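2-polyprenyl-6-methoxyphenol hydroxylase-like FAD-dependent oxidoreductase (PDB 6UI5) binds flavin-adenine dinucleotide in a Rossmann-type domain and is probably an FAD-dependent oxidoreductase of the aromatic-ring hydroxylase family. Local coordinates at residues Val103-Ala108 with Leu115-Arg120; Met16-Leu21 with Leu111-Arg116; Leu21-Val26 with Asp55-Ala60. One frame throughout, in Å; residues are numbered along the deposited sequence.

How the interactions relate
All three contacts lie in the FAD-binding domain. Interactions 2 (16-21 with 111-116) and 3 (21-26 with 55-60) use helix 12-22, which follows the first strand of the Rossmann-type sheet; interaction 1 (103-108 with 115-120) lies on the adjoining helix 97-110. Along the chain, interaction 3 falls between the two halves of interaction 2, apart from the shared Leu-21, and precedes interaction 1. Centres of 1 and 2, which share Leu-115 and Arg-116, are about 8 Å apart, those of 2 and 3 about 9 Å. The helices meet through Leu-104 on Met-16 and Arg-107 and Ala-108 on Cys-19. Interaction 1 reaches the FAD adenine; Arg-107 NH1 links it to Arg-57 O of interaction 3, centres about 15 Å apart.

Interaction 1. Residues Val103-Ala108 with Leu115-Arg120; sequences VLIDRA and LRWATR. With FAD (flavin-adenine dinucleotide), chain C.
Ile-105 on helix 97-110 meets Leu-115 and Trp-117 with its two branches, and these three side chains make the close part of the contact. Its CD1 abuts the edge of the indole near the ring plane, 3.5 Å from Trp-117 CH2. The second branch on CB, the CG2 methyl of Ile-105, stands anti to the backbone N and reaches Leu-115 CD1 at 3.9 Å, the two side chains crossing at about a right angle. Leu-115 also supports the tryptophan, since its CD2 lies 3.2 Å above the indole plane, offset toward the rim. Here the helix leads into strand 114-116, the edge strand of the parallel Rossmann-type sheet, so a short helix-loop-strand connection folds back on itself. Beyond Trp-117 the contact thins out toward the partly exposed surface, and the chain turns away from the helix toward FAD. That turn is pinned by Thr-119 OG1, which donates to Trp-117 O at 3.0 Å from above the carbonyl plane. Past it, Thr-119 O comes within 3.5 Å of FAD C2A, and the exposed Arg-120 has its CA 3.8 Å from FAD N1A, with the adenine amine N6A oblique to its guanidinium.

Interaction 2. Residues Met16-Leu21 with Leu111-Arg116; sequences MLACEL and LGVDLR
Val-113 presses its CG2 methyl against Ala-18 on helix 12-22, touching both the side chain and the backbone: CG2 is 3.6 Å from Ala-18 CB and 3.4 Å from Ala-18 O. With CG1 anti to its own backbone N (chi1 167°), the valine turns both methyls to the helix, and CG1 reaches the same Ala-18 CB at 4.1 Å. At the next helix residue, Cys-19, the CD1 of Leu-111 lies 3.8 Å from Cys-19 O and 4.2 Å from Cys-19 CB. The contact is therefore apolar methyls set against a helix face that offers small side chains, and the alanine lets the chain come near: the CA atoms of Ala-18 and Val-113 are 6.5 Å apart.

What presents these methyls is the end of helix 97-110. Gly-112, with positive phi, closes that helix in a Schellman motif, and the turn sets Leu-111 and Val-113 against helix 12-22 before the chain enters strand 114-116. At the start of the strand, Asp-114 OD2 pairs with the guanidinium of Arg-116 in a salt bridge; the bond from Arg-116 NE lies near the guanidinium plane but meets Asp-114 OD2 from above the carboxylate plane.

Farther out, the helix after the first Rossmann strand thus packs on the lead-in to the edge strand. Leu-30 of strand 28-31 touches both Ala-18 and Val-113, and Asp-114 and Arg-116 are hydrogen-bonded through their backbones to that strand and to Asp-32 just beyond it. Helix 97-110 covers Cys-19 with Arg-107 and Ala-108, while Leu-17 and Leu-21 pack on strand 5-8 and helix 295-316.

Interaction 3. Residues Leu21-Val26 with Asp55-Ala60; sequences LAMRDV and DQRGLA
Type I turns form both sides, Ala-22 to Asp-25 and Asp-55 to Gly-58, and each belongs to a Schellman motif that ends a helix, so two helix ends face each other with the CA atoms of Met-23 and Arg-57 9.6 Å apart. Met-23 crosses Arg-57 at about a right angle: Met-23 CE packs on Arg-57 CD at 3.4 Å, and Met-23 SD lies 3.7 Å from Arg-57 NE, oblique to the guanidinium. The bend of Arg-57 at chi2 (-94°) turns the rest of its chain across the thioether. Its guanidinium then meets that of Arg-24 almost perpendicularly, the planes 78° apart, with NH2 of Arg-57 at the edge of the Arg-24 group, 3.2 Å from NH2 of Arg-24. These two donors make no hydrogen bond; Glu-20 bridges the groups, OE1 in a salt bridge with Arg-57 NE and OE2 in one with Arg-24 NH1, which probably accommodates their closeness. Both NH2 groups bond to carbonyls, Arg-24 to Gly-428 and Arg-57 to Pro-470. This is a charge cluster at the C-terminal end of the first helix of a Rossmann-type βαβ fold, tying it to the loop after helix 48-55 and to the C-terminal region, probably thioredoxin-like.

Interaction 1. Residues Val103-Ala108 with Leu115-Arg120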
loop_
_atom_site.group_PDB
_atom_site.type_symbol
_atom_site.label_atom_id
_atom_site.label_comp_id
_atom_site.label_asym_id
_atom_site.label_seq_id
_atom_site.Cartn_x
_atom_site.Cartn_y
_atom_site.Cartn_z
ATOM N N VAL A 103 19.978 31.045 10.844
ATOM C CA VAL A 103 19.345 32.146 10.117
ATOM C C VAL A 103 17.996 32.493 10.740
ATOM O O VAL A 103 17.572 33.657 10.696
ATOM C CB VAL A 103 19.211 31.882 8.598
ATOM C CG1 VAL A 103 20.554 31.507 7.980
ATOM C CG2 VAL A 103 18.177 30.848 8.308
ATOM N N LEU A 104 17.314 31.528 11.368
ATOM C CA LEU A 104 16.042 31.900 11.983
ATOM C C LEU A 104 16.228 32.614 13.327
ATOM O O LEU A 104 15.433 33.509 13.660
ATOM C CB LEU A 104 15.137 30.685 12.133
ATOM C CG LEU A 104 14.924 29.862 10.864
ATOM C CD1 LEU A 104 14.574 28.408 11.216
ATOM C CD2 LEU A 104 13.825 30.476 9.914
ATOM N N ILE A 105 17.258 32.256 14.105
ATOM C CA ILE A 105 17.584 33.071 15.273
ATOM C C ILE A 105 17.926 34.488 14.837
ATOM O O ILE A 105 17.505 35.468 15.464
ATOM C CB ILE A 105 18.730 32.437 16.086
ATOM C CG1 ILE A 105 18.315 31.086 16.675
ATOM C CG2 ILE A 105 19.196 33.412 17.167
ATOM C CD1 ILE A 105 19.502 30.282 17.251
ATOM N N ASP A 106 18.692 34.622 13.752
ATOM C CA ASP A 106 19.007 35.954 13.244
ATOM C C ASP A 106 17.744 36.711 12.872
ATOM O O ASP A 106 17.525 37.838 13.336
ATOM C CB ASP A 106 19.928 35.859 12.038
ATOM C CG ASP A 106 21.366 35.645 12.424
ATOM O OD1 ASP A 106 21.701 35.724 13.632
ATOM O OD2 ASP A 106 22.169 35.395 11.503
ATOM N N ARG A 107 16.895 36.103 12.032
ATOM C CA ARG A 107 15.679 36.788 11.600
ATOM C C ARG A 107 14.792 37.123 12.786
ATOM O O ARG A 107 14.168 38.195 12.817
ATOM C CB ARG A 107 14.908 35.944 10.588
ATOM C CG ARG A 107 13.540 36.506 10.265
ATOM C CD ARG A 107 13.667 37.741 9.406
ATOM N NE ARG A 107 14.397 37.429 8.187
ATOM C CZ ARG A 107 13.828 37.074 7.035
ATOM N NH1 ARG A 107 12.477 36.995 6.909
ATOM N NH2 ARG A 107 14.628 36.793 6.008
ATOM N N ALA A 108 14.765 36.249 13.796
ATOM C CA ALA A 108 13.939 36.514 14.968
ATOM C C ALA A 108 14.417 37.758 15.714
ATOM O O ALA A 108 13.605 38.615 16.100
ATOM C CB ALA A 108 13.931 35.289 15.881
ATOM N N LEU A 115 13.829 36.971 22.583
ATOM C CA LEU A 115 14.342 35.606 22.653
ATOM C C LEU A 115 15.118 35.411 23.964
ATOM O O LEU A 115 15.991 36.220 24.298
ATOM C CB LEU A 115 15.227 35.346 21.425
ATOM C CG LEU A 115 15.646 33.923 21.041
ATOM C CD1 LEU A 115 16.345 33.933 19.704
ATOM C CD2 LEU A 115 16.584 33.310 22.094
ATOM N N ARG A 116 14.800 34.331 24.700
ATOM C CA ARG A 116 15.339 34.066 26.047
ATOM C C ARG A 116 15.948 32.679 26.156
ATOM O O ARG A 116 15.256 31.728 26.529
ATOM C CB ARG A 116 14.276 34.203 27.107
ATOM C CG ARG A 116 13.407 35.354 26.899
ATOM C CD ARG A 116 12.778 35.775 28.180
ATOM N NE ARG A 116 12.089 37.030 27.961
ATOM C CZ ARG A 116 11.055 37.447 28.673
ATOM N NH1 ARG A 116 10.581 36.704 29.659
ATOM N NH2 ARG A 116 10.492 38.608 28.391
ATOM N N TRP A 117 17.249 32.584 25.920
ATOM C CA TRP A 117 17.959 31.383 26.311
ATOM C C TRP A 117 17.913 31.209 27.846
ATOM O O TRP A 117 17.575 32.134 28.597
ATOM C CB TRP A 117 19.393 31.451 25.782
ATOM C CG TRP A 117 19.480 31.802 24.312
ATOM C CD1 TRP A 117 19.850 33.003 23.768
ATOM C CD2 TRP A 117 19.191 30.940 23.208
ATOM N NE1 TRP A 117 19.815 32.936 22.394
ATOM C CE2 TRP A 117 19.413 31.680 22.025
ATOM C CE3 TRP A 117 18.768 29.611 23.103
ATOM C CZ2 TRP A 117 19.215 31.137 20.757
ATOM C CZ3 TRP A 117 18.574 29.072 21.836
ATOM C CH2 TRP A 117 18.801 29.833 20.684
ATOM N N ALA A 118 18.202 29.984 28.303
ATOM C CA ALA A 118 18.303 29.661 29.734
ATOM C C ALA A 118 17.046 30.053 30.514
ATOM O O ALA A 118 17.114 30.497 31.660
ATOM C CB ALA A 118 19.548 30.310 30.363
ATOM N N THR A 119 15.886 29.887 29.896
ATOM C CA THR A 119 14.618 30.185 30.551
ATOM C C THR A 119 13.677 28.995 30.374
ATOM O O THR A 119 13.505 28.497 29.259
ATOM C CB THR A 119 13.999 31.477 29.992
ATOM O OG1 THR A 119 14.960 32.549 30.058
ATOM C CG2 THR A 119 12.800 31.869 30.811
ATOM N N ARG A 120 13.111 28.505 31.475
ATOM C CA ARG A 120 12.242 27.338 31.434
ATOM C C ARG A 120 10.811 27.723 31.766
ATOM O O ARG A 120 10.562 28.490 32.700
ATOM C CB ARG A 120 12.694 26.247 32.405
ATOM C CG ARG A 120 11.632 25.163 32.594
ATOM C CD ARG A 120 11.947 24.181 33.717
ATOM N NE ARG A 120 13.173 23.439 33.448
ATOM C CZ ARG A 120 13.264 22.448 32.569
ATOM N NH1 ARG A 120 14.427 21.833 32.394
ATOM N NH2 ARG A 120 12.195 22.074 31.867
HETATM P PA FAD C . 12.897 20.371 19.062
HETATM O O1A FAD C . 13.900 20.343 17.930
HETATM O O2A FAD C . 13.046 19.091 19.868
HETATM O O5B FAD C . 13.013 21.779 19.928
HETATM C C5B FAD C . 12.290 21.925 21.141
HETATM C C4B FAD C . 13.004 23.012 22.009
HETATM O O4B FAD C . 12.334 23.332 23.089
HETATM C C3B FAD C . 14.357 22.466 22.524
HETATM O O3B FAD C . 15.280 23.463 22.447
HETATM C C2B FAD C . 14.074 22.099 23.995
HETATM O O2B FAD C . 15.379 22.018 24.702
HETATM C C1B FAD C . 13.351 23.118 24.370
HETATM N N9A FAD C . 12.476 22.904 25.506
HETATM C C8A FAD C . 11.832 21.762 25.833
HETATM N N7A FAD C . 11.066 22.013 26.917
HETATM C C5A FAD C . 11.225 23.318 27.243
HETATM C C6A FAD C . 10.685 24.109 28.250
HETATM N N6A FAD C . 9.772 23.977 29.376
HETATM N N1A FAD C . 11.023 25.397 28.357
HETATM C C2A FAD C . 11.885 25.948 27.474
HETATM N N3A FAD C . 12.403 25.176 26.476
HETATM C C4A FAD C . 12.079 23.869 26.362
HETATM N N1 FAD C . 14.923 16.145 10.985
HETATM C C2 FAD C . 15.080 16.156 9.502
HETATM O O2 FAD C . 14.503 16.940 8.822
HETATM N N3 FAD C . 15.990 15.159 8.871
HETATM C C4 FAD C . 16.705 14.200 9.716
HETATM O O4 FAD C . 17.437 13.397 9.245
HETATM C C4X FAD C . 16.519 14.217 11.213
HETATM N N5 FAD C . 17.247 13.240 11.990
HETATM C C5X FAD C . 17.074 13.222 13.464
HETATM C C6 FAD C . 17.778 12.270 14.205
HETATM C C7 FAD C . 17.642 12.234 15.588
HETATM C C7M FAD C . 18.518 11.106 16.116
HETATM C C8 FAD C . 16.810 13.141 16.260
HETATM C C8M FAD C . 16.726 13.027 17.788
HETATM C C9 FAD C . 16.098 14.100 15.518
HETATM C C9A FAD C . 16.217 14.150 14.108
HETATM N N10 FAD C . 15.450 15.166 13.292
HETATM C C10 FAD C . 15.632 15.181 11.844
HETATM C "C1'" FAD C . 14.595 16.144 13.995
HETATM C "C2'" FAD C . 13.102 16.245 13.637
HETATM O "O2'" FAD C . 12.893 16.995 12.499
HETATM C "C3'" FAD C . 12.354 17.020 14.720
HETATM O "O3'" FAD C . 10.995 16.836 14.480
HETATM C "C4'" FAD C . 12.587 18.545 14.735
HETATM O "O4'" FAD C . 13.921 18.923 14.925
HETATM C "C5'" FAD C . 11.789 19.017 15.957
HETATM O "O5'" FAD C . 11.548 20.395 15.899
HETATM P P FAD C . 10.805 21.165 17.159
HETATM O O1P FAD C . 11.225 22.616 17.158
HETATM O O2P FAD C . 9.298 20.994 17.193
HETATM O O3P FAD C . 11.339 20.371 18.507
#

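Interaction 2. Residues Met16-Leu21 with Leu111-Arg116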
loop_
_atom_site.group_PDB
_atom_site.type_symbol
_atom_site.label_atom_id
_atom_site.label_comp_id
_atom_site.label_asym_id
_atom_site.label_seq_id
_atom_site.Cartn_x
_atom_site.Cartn_y
_atom_site.Cartn_z
ATOM N N MET A 16 10.649 29.524 13.897
ATOM C CA MET A 16 9.925 29.885 12.689
ATOM C C MET A 16 8.605 30.577 13.020
ATOM O O MET A 16 8.224 31.552 12.361
ATOM C CB MET A 16 9.728 28.628 11.823
ATOM C CG MET A 16 8.864 28.853 10.638
ATOM S SD MET A 16 9.547 30.185 9.613
ATOM C CE MET A 16 10.796 29.555 8.529
ATOM N N LEU A 17 7.939 30.144 14.081
ATOM C CA LEU A 17 6.665 30.762 14.436
ATOM C C LEU A 17 6.877 32.152 15.007
ATOM O O LEU A 17 6.177 33.099 14.629
ATOM C CB LEU A 17 5.899 29.866 15.424
ATOM C CG LEU A 17 4.683 30.428 16.152
ATOM C CD1 LEU A 17 3.566 30.776 15.120
ATOM C CD2 LEU A 17 4.168 29.375 17.145
ATOM N N ALA A 18 7.845 32.291 15.915
ATOM C CA ALA A 18 8.140 33.606 16.468
ATOM C C ALA A 18 8.435 34.591 15.357
ATOM O O ALA A 18 8.069 35.769 15.445
ATOM C CB ALA A 18 9.323 33.546 17.451
ATOM N N CYS A 19 9.085 34.125 14.288
ATOM C CA CYS A 19 9.243 34.985 13.117
ATOM C C CYS A 19 7.895 35.284 12.463
ATOM O O CYS A 19 7.603 36.446 12.131
ATOM C CB CYS A 19 10.194 34.348 12.115
ATOM S SG CYS A 19 11.898 34.310 12.652
ATOM N N GLU A 20 7.058 34.247 12.258
ATOM C CA GLU A 20 5.732 34.488 11.679
ATOM C C GLU A 20 4.917 35.452 12.545
ATOM O O GLU A 20 4.079 36.202 12.026
ATOM C CB GLU A 20 4.955 33.185 11.521
ATOM C CG GLU A 20 5.481 32.108 10.515
ATOM C CD GLU A 20 5.653 32.581 9.051
ATOM O OE1 GLU A 20 6.699 32.249 8.439
ATOM O OE2 GLU A 20 4.747 33.247 8.494
ATOM N N LEU A 21 5.148 35.456 13.863
ATOM C CA LEU A 21 4.383 36.351 14.724
ATOM C C LEU A 21 4.971 37.763 14.729
ATOM O O LEU A 21 4.223 38.752 14.767
ATOM C CB LEU A 21 4.319 35.790 16.140
ATOM C CG LEU A 21 3.505 34.513 16.356
ATOM C CD1 LEU A 21 3.593 33.995 17.817
ATOM C CD2 LEU A 21 2.073 34.784 15.974
ATOM N N LEU A 111 13.545 40.995 13.821
ATOM C CA LEU A 111 12.123 41.331 13.844
ATOM C C LEU A 111 11.620 41.607 15.254
ATOM O O LEU A 111 10.427 41.902 15.423
ATOM C CB LEU A 111 11.270 40.241 13.180
ATOM C CG LEU A 111 11.534 39.782 11.725
ATOM C CD1 LEU A 111 10.834 38.437 11.484
ATOM C CD2 LEU A 111 11.125 40.810 10.638
ATOM N N GLY A 112 12.487 41.548 16.264
ATOM C CA GLY A 112 12.114 42.009 17.581
ATOM C C GLY A 112 11.476 40.985 18.490
ATOM O O GLY A 112 10.856 41.374 19.488
ATOM N N VAL A 113 11.590 39.695 18.180
ATOM C CA VAL A 113 11.226 38.694 19.163
ATOM C C VAL A 113 12.081 38.879 20.404
ATOM O O VAL A 113 13.301 39.045 20.313
ATOM C CB VAL A 113 11.429 37.292 18.575
ATOM C CG1 VAL A 113 11.370 36.276 19.682
ATOM C CG2 VAL A 113 10.386 37.020 17.525
ATOM N N ASP A 114 11.450 38.861 21.569
ATOM C CA ASP A 114 12.219 38.769 22.806
ATOM C C ASP A 114 12.602 37.305 22.969
ATOM O O ASP A 114 11.807 36.490 23.438
ATOM C CB ASP A 114 11.422 39.287 23.992
ATOM C CG ASP A 114 12.218 39.258 25.301
ATOM O OD1 ASP A 114 13.456 39.041 25.275
ATOM O OD2 ASP A 114 11.595 39.468 26.357
ATOM N N LEU A 115 13.829 36.971 22.583
ATOM C CA LEU A 115 14.342 35.606 22.653
ATOM C C LEU A 115 15.118 35.411 23.964
ATOM O O LEU A 115 15.991 36.220 24.298
ATOM C CB LEU A 115 15.227 35.346 21.425
ATOM C CG LEU A 115 15.646 33.923 21.041
ATOM C CD1 LEU A 115 16.345 33.933 19.704
ATOM C CD2 LEU A 115 16.584 33.310 22.094
ATOM N N ARG A 116 14.800 34.331 24.700
ATOM C CA ARG A 116 15.339 34.066 26.047
ATOM C C ARG A 116 15.948 32.679 26.156
ATOM O O ARG A 116 15.256 31.728 26.529
ATOM C CB ARG A 116 14.276 34.203 27.107
ATOM C CG ARG A 116 13.407 35.354 26.899
ATOM C CD ARG A 116 12.778 35.775 28.180
ATOM N NE ARG A 116 12.089 37.030 27.961
ATOM C CZ ARG A 116 11.055 37.447 28.673
ATOM N NH1 ARG A 116 10.581 36.704 29.659
ATOM N NH2 ARG A 116 10.492 38.608 28.391
#

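Interaction 3. Residues Leu21-Val26 with Asp55-Ala60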
loop_
_atom_site.group_PDB
_atom_site.type_symbol
_atom_site.label_atom_id
_atom_site.label_comp_id
_atom_site.label_asym_id
_atom_site.label_seq_id
_atom_site.Cartn_x
_atom_site.Cartn_y
_atom_site.Cartn_z
ATOM N N LEU A 21 5.148 35.456 13.863
ATOM C CA LEU A 21 4.383 36.351 14.724
ATOM C C LEU A 21 4.971 37.763 14.729
ATOM O O LEU A 21 4.223 38.752 14.767
ATOM C CB LEU A 21 4.319 35.790 16.140
ATOM C CG LEU A 21 3.505 34.513 16.356
ATOM C CD1 LEU A 21 3.593 33.995 17.817
ATOM C CD2 LEU A 21 2.073 34.784 15.974
ATOM N N ALA A 22 6.299 37.870 14.655
ATOM C CA ALA A 22 6.978 39.151 14.813
ATOM C C ALA A 22 7.014 39.936 13.516
ATOM O O ALA A 22 6.988 41.172 13.541
ATOM C CB ALA A 22 8.405 38.941 15.312
ATOM N N MET A 23 7.104 39.246 12.375
ATOM C CA MET A 23 7.017 39.962 11.108
ATOM C C MET A 23 5.679 40.678 10.957
ATOM O O MET A 23 5.582 41.632 10.174
ATOM C CB MET A 23 7.250 39.008 9.944
ATOM C CG MET A 23 6.007 38.190 9.531
ATOM S SD MET A 23 6.428 37.156 8.109
ATOM C CE MET A 23 8.097 36.662 8.626
ATOM N N ARG A 24 4.656 40.257 11.709
ATOM C CA ARG A 24 3.351 40.899 11.712
ATOM C C ARG A 24 3.127 41.760 12.961
ATOM O O ARG A 24 1.978 42.018 13.341
ATOM C CB ARG A 24 2.250 39.839 11.556
ATOM C CG ARG A 24 2.500 38.859 10.359
ATOM C CD ARG A 24 1.325 37.909 10.080
ATOM N NE ARG A 24 1.467 37.272 8.772
ATOM C CZ ARG A 24 2.233 36.209 8.549
ATOM N NH1 ARG A 24 2.907 35.678 9.566
ATOM N NH2 ARG A 24 2.313 35.653 7.330
ATOM N N ASP A 25 4.203 42.207 13.611
ATOM C CA ASP A 25 4.110 43.145 14.730
ATOM C C ASP A 25 3.245 42.604 15.872
ATOM O O ASP A 25 2.597 43.366 16.588
ATOM C CB ASP A 25 3.591 44.508 14.254
ATOM C CG ASP A 25 4.478 45.132 13.175
ATOM O OD1 ASP A 25 5.622 44.662 12.970
ATOM O OD2 ASP A 25 4.030 46.105 12.538
ATOM N N VAL A 26 3.200 41.293 16.041
ATOM C CA VAL A 26 2.600 40.659 17.212
ATOM C C VAL A 26 3.710 40.459 18.237
ATOM O O VAL A 26 4.710 39.799 17.920
ATOM C CB VAL A 26 1.946 39.306 16.859
ATOM C CG1 VAL A 26 1.623 38.520 18.127
ATOM C CG2 VAL A 26 0.701 39.503 16.023
ATOM N N ASP A 55 11.351 30.000 1.334
ATOM C CA ASP A 55 11.458 30.978 0.251
ATOM C C ASP A 55 10.455 32.107 0.433
ATOM O O ASP A 55 10.758 33.271 0.164
ATOM C CB ASP A 55 11.248 30.297 -1.093
ATOM C CG ASP A 55 12.510 30.198 -1.893
ATOM O OD1 ASP A 55 13.462 30.960 -1.601
ATOM O OD2 ASP A 55 12.543 29.370 -2.828
ATOM N N GLN A 56 9.259 31.779 0.914
ATOM C CA GLN A 56 8.234 32.773 1.197
ATOM C C GLN A 56 8.694 33.851 2.167
ATOM O O GLN A 56 7.992 34.863 2.316
ATOM C CB GLN A 56 6.990 32.046 1.736
ATOM C CG GLN A 56 6.201 31.355 0.608
ATOM C CD GLN A 56 5.074 30.507 1.113
ATOM O OE1 GLN A 56 4.567 29.671 0.360
ATOM N NE2 GLN A 56 4.673 30.690 2.406
ATOM N N ARG A 57 9.848 33.678 2.831
ATOM C CA ARG A 57 10.304 34.685 3.780
ATOM C C ARG A 57 11.757 35.070 3.520
ATOM O O ARG A 57 12.433 35.630 4.413
ATOM C CB ARG A 57 10.082 34.177 5.209
ATOM C CG ARG A 57 8.664 33.603 5.374
ATOM C CD ARG A 57 7.684 34.626 5.906
ATOM N NE ARG A 57 6.344 34.072 6.152
ATOM C CZ ARG A 57 5.338 34.186 5.296
ATOM N NH1 ARG A 57 5.516 34.860 4.152
ATOM N NH2 ARG A 57 4.159 33.655 5.626
ATOM N N GLY A 58 12.244 34.797 2.307
ATOM C CA GLY A 58 13.605 35.163 1.957
ATOM C C GLY A 58 14.689 34.402 2.691
ATOM O O GLY A 58 15.852 34.807 2.640
ATOM N N LEU A 59 14.346 33.311 3.369
ATOM C CA LEU A 59 15.300 32.563 4.170
ATOM C C LEU A 59 15.954 31.409 3.426
ATOM O O LEU A 59 16.846 30.772 3.984
ATOM C CB LEU A 59 14.615 32.024 5.425
ATOM C CG LEU A 59 13.908 33.092 6.254
ATOM C CD1 LEU A 59 12.863 32.467 7.155
ATOM C CD2 LEU A 59 14.927 33.860 7.080
ATOM N N ALA A 60 15.561 31.123 2.190
ATOM C CA ALA A 60 16.076 29.934 1.510
ATOM C C ALA A 60 17.361 30.238 0.742
ATOM O O ALA A 60 18.384 29.585 0.959
ATOM C CB ALA A 60 15.008 29.338 0.567
#